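Local coordinates for putative acyl-[acyl-carrier-protein] desaturase DesA2 (Mycobacterium tuberculosis, PDB 1ZA0) that probably acts as a di-iron acyl-[acyl-carrier-protein] desaturase in mycobacterial fatty acid biosynthesis, at residues Arg63-Leu75 with Leu225-Val239. Sequence-based numbering, arbitrary orientation.
Sequences RTITDACEILLIL and LGADIEAYRDKLQNV
Lys235 runs from Asp67 across the ring of Tyr232 to Glu70, joining two helices of this ferritin-like, four-helix-bundle desaturase. The axes of segments 63-75 and 233-239 lie at 120°, and the loop leading into the second also packs on the first. Lys235 CB lies 3.8 Å from Asp67 CB, and CG rests against the Asp67 carboxylate. CD sits over the centre of the Tyr232 ring; Ile229 CG2 covers the opposite face, offset toward the rim. A bend at the last torsion (chi4 -115°) turns NZ to the acidic pair: it joins Glu70 OE1 in a salt bridge whose modelled length of 2.4 Å is doubtfully short, and makes a long one with Asp67 OD1. The other oxygen of Asp67, OD2, accepts a hydrogen bond from Asn238 ND2 at 3.0 Å, approached from above the carboxylate plane. Deeper in, Ile71 CG1 meets the edge of Tyr232 at CD2 (3.7 Å), while Ile71 CD1 touches Leu236 CD2. Val239 fits as a knob among Thr64, Asp67, Ala68 and Ile71. At the far end, near the site holding manganese in this crystal, the Leu225 and Leu75 side chains lie about 7 Å from those of Glu189 and Glu107, respectively; Leu75 CD1 packs 3.8 Å from Leu225 CB.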
loop_
_atom_site.group_PDB
_atom_site.type_symbol
_atom_site.label_atom_id
_atom_site.label_comp_id
_atom_site.label_asym_id
_atom_site.label_seq_id
_atom_site.Cartn_x
_atom_site.Cartn_y
_atom_site.Cartn_z
ATOM N N ARG A 63 7.639 -3.020 18.742
ATOM C CA ARG A 63 7.438 -1.668 18.264
ATOM C C ARG A 63 7.659 -1.607 16.757
ATOM O O ARG A 63 7.064 -0.772 16.099
ATOM C CB ARG A 63 8.335 -0.632 19.008
ATOM C CG ARG A 63 7.788 -0.301 20.444
ATOM C CD ARG A 63 6.217 0.050 20.541
ATOM N NE ARG A 63 5.349 -1.157 20.615
ATOM C CZ ARG A 63 4.018 -1.159 20.671
ATOM N NH1 ARG A 63 3.376 -2.316 20.789
ATOM N NH2 ARG A 63 3.302 -0.020 20.629
ATOM N N THR A 64 8.486 -2.484 16.194
ATOM C CA THR A 64 8.663 -2.465 14.724
ATOM C C THR A 64 7.349 -2.724 14.007
ATOM O O THR A 64 7.072 -2.079 12.982
ATOM C CB THR A 64 9.674 -3.473 14.216
ATOM O OG1 THR A 64 9.348 -4.795 14.696
ATOM C CG2 THR A 64 11.103 -3.136 14.770
ATOM N N ILE A 65 6.590 -3.674 14.546
ATOM C CA ILE A 65 5.361 -4.119 13.956
ATOM C C ILE A 65 4.312 -3.007 14.037
ATOM O O ILE A 65 3.642 -2.707 13.019
ATOM C CB ILE A 65 4.857 -5.417 14.598
ATOM C CG1 ILE A 65 5.866 -6.577 14.375
ATOM C CG2 ILE A 65 3.463 -5.727 14.081
ATOM C CD1 ILE A 65 6.283 -6.766 12.974
ATOM N N THR A 66 4.167 -2.390 15.217
ATOM C CA THR A 66 3.189 -1.282 15.373
ATOM C C THR A 66 3.581 -0.003 14.626
ATOM O O THR A 66 2.722 0.674 14.081
ATOM C CB THR A 66 2.924 -0.956 16.904
ATOM O OG1 THR A 66 4.145 -0.657 17.563
ATOM C CG2 THR A 66 2.398 -2.153 17.630
ATOM N N ASP A 67 4.877 0.323 14.550
ATOM C CA ASP A 67 5.300 1.428 13.739
ATOM C C ASP A 67 4.892 1.200 12.281
ATOM O O ASP A 67 4.373 2.110 11.624
ATOM C CB ASP A 67 6.816 1.615 13.756
ATOM C CG ASP A 67 7.374 2.167 15.093
ATOM O OD1 ASP A 67 6.590 2.590 15.977
ATOM O OD2 ASP A 67 8.614 2.190 15.285
ATOM N N ALA A 68 5.183 0.004 11.761
ATOM C CA ALA A 68 4.824 -0.361 10.368
ATOM C C ALA A 68 3.294 -0.205 10.144
ATOM O O ALA A 68 2.852 0.316 9.104
ATOM C CB ALA A 68 5.267 -1.737 10.062
ATOM N N CYS A 69 2.509 -0.635 11.117
ATOM C CA CYS A 69 1.065 -0.556 10.997
ATOM C C CYS A 69 0.549 0.918 11.005
ATOM O O CYS A 69 -0.404 1.223 10.346
ATOM C CB CYS A 69 0.358 -1.334 12.097
ATOM S SG CYS A 69 0.481 -3.122 11.937
ATOM N N GLU A 70 1.155 1.761 11.816
ATOM C CA GLU A 70 0.794 3.175 11.894
ATOM C C GLU A 70 1.119 3.885 10.615
ATOM O O GLU A 70 0.314 4.669 10.138
ATOM C CB GLU A 70 1.472 3.879 13.067
ATOM C CG GLU A 70 1.028 3.293 14.381
ATOM C CD GLU A 70 1.648 3.956 15.586
ATOM O OE1 GLU A 70 2.855 3.791 15.876
ATOM O OE2 GLU A 70 0.862 4.641 16.270
ATOM N N ILE A 71 2.268 3.554 10.012
ATOM C CA ILE A 71 2.600 4.108 8.700
ATOM C C ILE A 71 1.570 3.710 7.667
ATOM O O ILE A 71 1.105 4.556 6.897
ATOM C CB ILE A 71 4.027 3.652 8.265
ATOM C CG1 ILE A 71 5.068 4.302 9.172
ATOM C CG2 ILE A 71 4.268 3.967 6.734
ATOM C CD1 ILE A 71 6.417 3.543 9.145
ATOM N N LEU A 72 1.145 2.433 7.668
ATOM C CA LEU A 72 0.149 1.956 6.691
ATOM C C LEU A 72 -1.187 2.659 6.833
ATOM O O LEU A 72 -1.878 3.048 5.835
ATOM C CB LEU A 72 -0.109 0.451 6.797
ATOM C CG LEU A 72 0.825 -0.500 6.107
ATOM C CD1 LEU A 72 0.461 -1.982 6.403
ATOM C CD2 LEU A 72 0.870 -0.191 4.640
ATOM N N LEU A 73 -1.553 2.797 8.087
ATOM C CA LEU A 73 -2.826 3.401 8.413
ATOM C C LEU A 73 -2.880 4.845 7.950
ATOM O O LEU A 73 -3.887 5.293 7.298
ATOM C CB LEU A 73 -3.074 3.270 9.895
ATOM C CG LEU A 73 -4.340 3.999 10.361
ATOM C CD1 LEU A 73 -5.611 3.451 9.629
ATOM C CD2 LEU A 73 -4.473 3.945 11.853
ATOM N N ILE A 74 -1.792 5.582 8.198
ATOM C CA ILE A 74 -1.737 6.991 7.801
ATOM C C ILE A 74 -1.851 7.102 6.280
ATOM O O ILE A 74 -2.574 7.941 5.747
ATOM C CB ILE A 74 -0.411 7.656 8.283
ATOM C CG1 ILE A 74 -0.338 7.772 9.807
ATOM C CG2 ILE A 74 -0.180 9.038 7.639
ATOM C CD1 ILE A 74 -1.201 8.823 10.361
ATOM N N LEU A 75 -1.113 6.264 5.576
ATOM C CA LEU A 75 -1.118 6.272 4.102
ATOM C C LEU A 75 -2.492 5.865 3.549
ATOM O O LEU A 75 -3.026 6.472 2.605
ATOM C CB LEU A 75 -0.045 5.338 3.577
ATOM C CG LEU A 75 1.417 5.753 3.810
ATOM C CD1 LEU A 75 2.363 4.754 3.206
ATOM C CD2 LEU A 75 1.679 7.212 3.267
ATOM N N LEU A 225 7.909 4.447 1.603
ATOM C CA LEU A 225 6.562 4.701 2.091
ATOM C C LEU A 225 6.594 5.473 3.404
ATOM O O LEU A 225 7.271 5.096 4.360
ATOM C CB LEU A 225 5.759 3.400 2.215
ATOM C CG LEU A 225 5.434 2.704 0.905
ATOM C CD1 LEU A 225 4.812 1.349 1.293
ATOM C CD2 LEU A 225 4.496 3.471 0.026
ATOM N N GLY A 226 5.879 6.587 3.449
ATOM C CA GLY A 226 5.760 7.351 4.698
ATOM C C GLY A 226 6.805 8.456 4.879
ATOM O O GLY A 226 6.802 9.141 5.900
ATOM N N ALA A 227 7.685 8.613 3.896
ATOM C CA ALA A 227 8.675 9.704 3.804
ATOM C C ALA A 227 8.093 11.139 3.955
ATOM O O ALA A 227 8.781 12.035 4.368
ATOM C CB ALA A 227 9.398 9.589 2.459
ATOM N N ASP A 228 6.831 11.310 3.573
ATOM C CA ASP A 228 6.081 12.569 3.678
ATOM C C ASP A 228 5.367 12.756 5.046
ATOM O O ASP A 228 4.751 13.809 5.277
ATOM C CB ASP A 228 5.008 12.641 2.551
ATOM C CG ASP A 228 3.945 11.458 2.628
ATOM O OD1 ASP A 228 4.316 10.248 2.859
ATOM O OD2 ASP A 228 2.706 11.650 2.477
ATOM N N ILE A 229 5.458 11.777 5.950
ATOM C CA ILE A 229 4.799 11.896 7.241
ATOM C C ILE A 229 5.680 12.660 8.245
ATOM O O ILE A 229 6.772 12.240 8.617
ATOM C CB ILE A 229 4.346 10.532 7.844
ATOM C CG1 ILE A 229 3.480 9.720 6.848
ATOM C CG2 ILE A 229 3.558 10.767 9.158
ATOM C CD1 ILE A 229 3.457 8.234 7.173
ATOM N N GLU A 230 5.116 13.789 8.672
ATOM C CA GLU A 230 5.630 14.672 9.715
ATOM C C GLU A 230 5.965 13.865 10.961
ATOM O O GLU A 230 5.072 13.236 11.520
ATOM C CB GLU A 230 4.514 15.709 10.056
ATOM C CG GLU A 230 4.930 16.829 11.001
ATOM C CD GLU A 230 5.916 17.728 10.307
ATOM O OE1 GLU A 230 7.145 17.563 10.528
ATOM O OE2 GLU A 230 5.443 18.558 9.496
ATOM N N ALA A 231 7.226 13.855 11.372
ATOM C CA ALA A 231 7.577 13.343 12.696
ATOM C C ALA A 231 7.552 11.813 12.785
ATOM O O ALA A 231 7.360 11.258 13.861
ATOM C CB ALA A 231 6.628 13.943 13.781
ATOM N N TYR A 232 7.733 11.138 11.652
ATOM C CA TYR A 232 7.740 9.675 11.629
ATOM C C TYR A 232 9.144 9.141 11.320
ATOM O O TYR A 232 9.337 7.964 11.093
ATOM C CB TYR A 232 6.682 9.168 10.640
ATOM C CG TYR A 232 5.358 8.750 11.265
ATOM C CD1 TYR A 232 4.766 9.479 12.293
ATOM C CD2 TYR A 232 4.687 7.623 10.798
ATOM C CE1 TYR A 232 3.525 9.077 12.845
ATOM C CE2 TYR A 232 3.461 7.223 11.327
ATOM C CZ TYR A 232 2.885 7.932 12.351
ATOM O OH TYR A 232 1.666 7.520 12.841
ATOM N N ARG A 233 10.137 10.017 11.401
ATOM C CA ARG A 233 11.524 9.670 11.063
ATOM C C ARG A 233 11.976 8.432 11.829
ATOM O O ARG A 233 12.587 7.537 11.254
ATOM C CB ARG A 233 12.481 10.870 11.336
ATOM N N ASP A 234 11.671 8.404 13.126
ATOM C CA ASP A 234 12.027 7.283 14.006
ATOM C C ASP A 234 11.350 5.972 13.603
ATOM O O ASP A 234 11.987 4.918 13.599
ATOM C CB ASP A 234 11.593 7.615 15.445
ATOM C CG ASP A 234 12.515 8.648 16.118
ATOM O OD1 ASP A 234 13.381 9.241 15.412
ATOM O OD2 ASP A 234 12.447 8.912 17.353
ATOM N N LYS A 235 10.045 6.042 13.316
ATOM C CA LYS A 235 9.287 4.866 12.863
ATOM C C LYS A 235 9.811 4.337 11.532
ATOM O O LYS A 235 10.032 3.121 11.402
ATOM C CB LYS A 235 7.770 5.158 12.768
ATOM C CG LYS A 235 7.203 5.808 14.025
ATOM C CD LYS A 235 5.686 5.853 14.040
ATOM C CE LYS A 235 5.210 6.532 15.306
ATOM N NZ LYS A 235 4.477 5.606 16.146
ATOM N N LEU A 236 10.051 5.229 10.579
ATOM C CA LEU A 236 10.633 4.814 9.272
ATOM C C LEU A 236 11.949 4.118 9.464
ATOM O O LEU A 236 12.187 3.109 8.844
ATOM C CB LEU A 236 10.828 5.968 8.264
ATOM C CG LEU A 236 9.605 6.672 7.681
ATOM C CD1 LEU A 236 9.992 7.661 6.531
ATOM C CD2 LEU A 236 8.610 5.761 7.157
ATOM N N GLN A 237 12.815 4.641 10.345
ATOM C CA GLN A 237 14.145 4.035 10.572
ATOM C C GLN A 237 13.989 2.648 11.217
ATOM O O GLN A 237 14.668 1.662 10.867
ATOM C CB GLN A 237 15.001 4.961 11.474
ATOM C CG GLN A 237 16.520 4.647 11.472
ATOM C CD GLN A 237 17.120 4.656 10.078
ATOM O OE1 GLN A 237 16.954 5.638 9.343
ATOM N NE2 GLN A 237 17.788 3.563 9.690
ATOM N N ASN A 238 13.038 2.551 12.135
ATOM C CA ASN A 238 12.797 1.288 12.800
ATOM C C ASN A 238 12.325 0.206 11.771
ATOM O O ASN A 238 12.832 -0.884 11.730
ATOM C CB ASN A 238 11.753 1.493 13.904
ATOM C CG ASN A 238 11.904 0.527 15.065
ATOM O OD1 ASN A 238 13.010 0.071 15.384
ATOM N ND2 ASN A 238 10.786 0.210 15.707
ATOM N N VAL A 239 11.387 0.556 10.888
ATOM C CA VAL A 239 10.880 -0.430 9.912
ATOM C C VAL A 239 11.962 -0.729 8.879
ATOM O O VAL A 239 12.046 -1.816 8.409
ATOM C CB VAL A 239 9.501 -0.055 9.261
ATOM C CG1 VAL A 239 8.468 0.392 10.296
ATOM C CG2 VAL A 239 9.632 0.930 8.175
#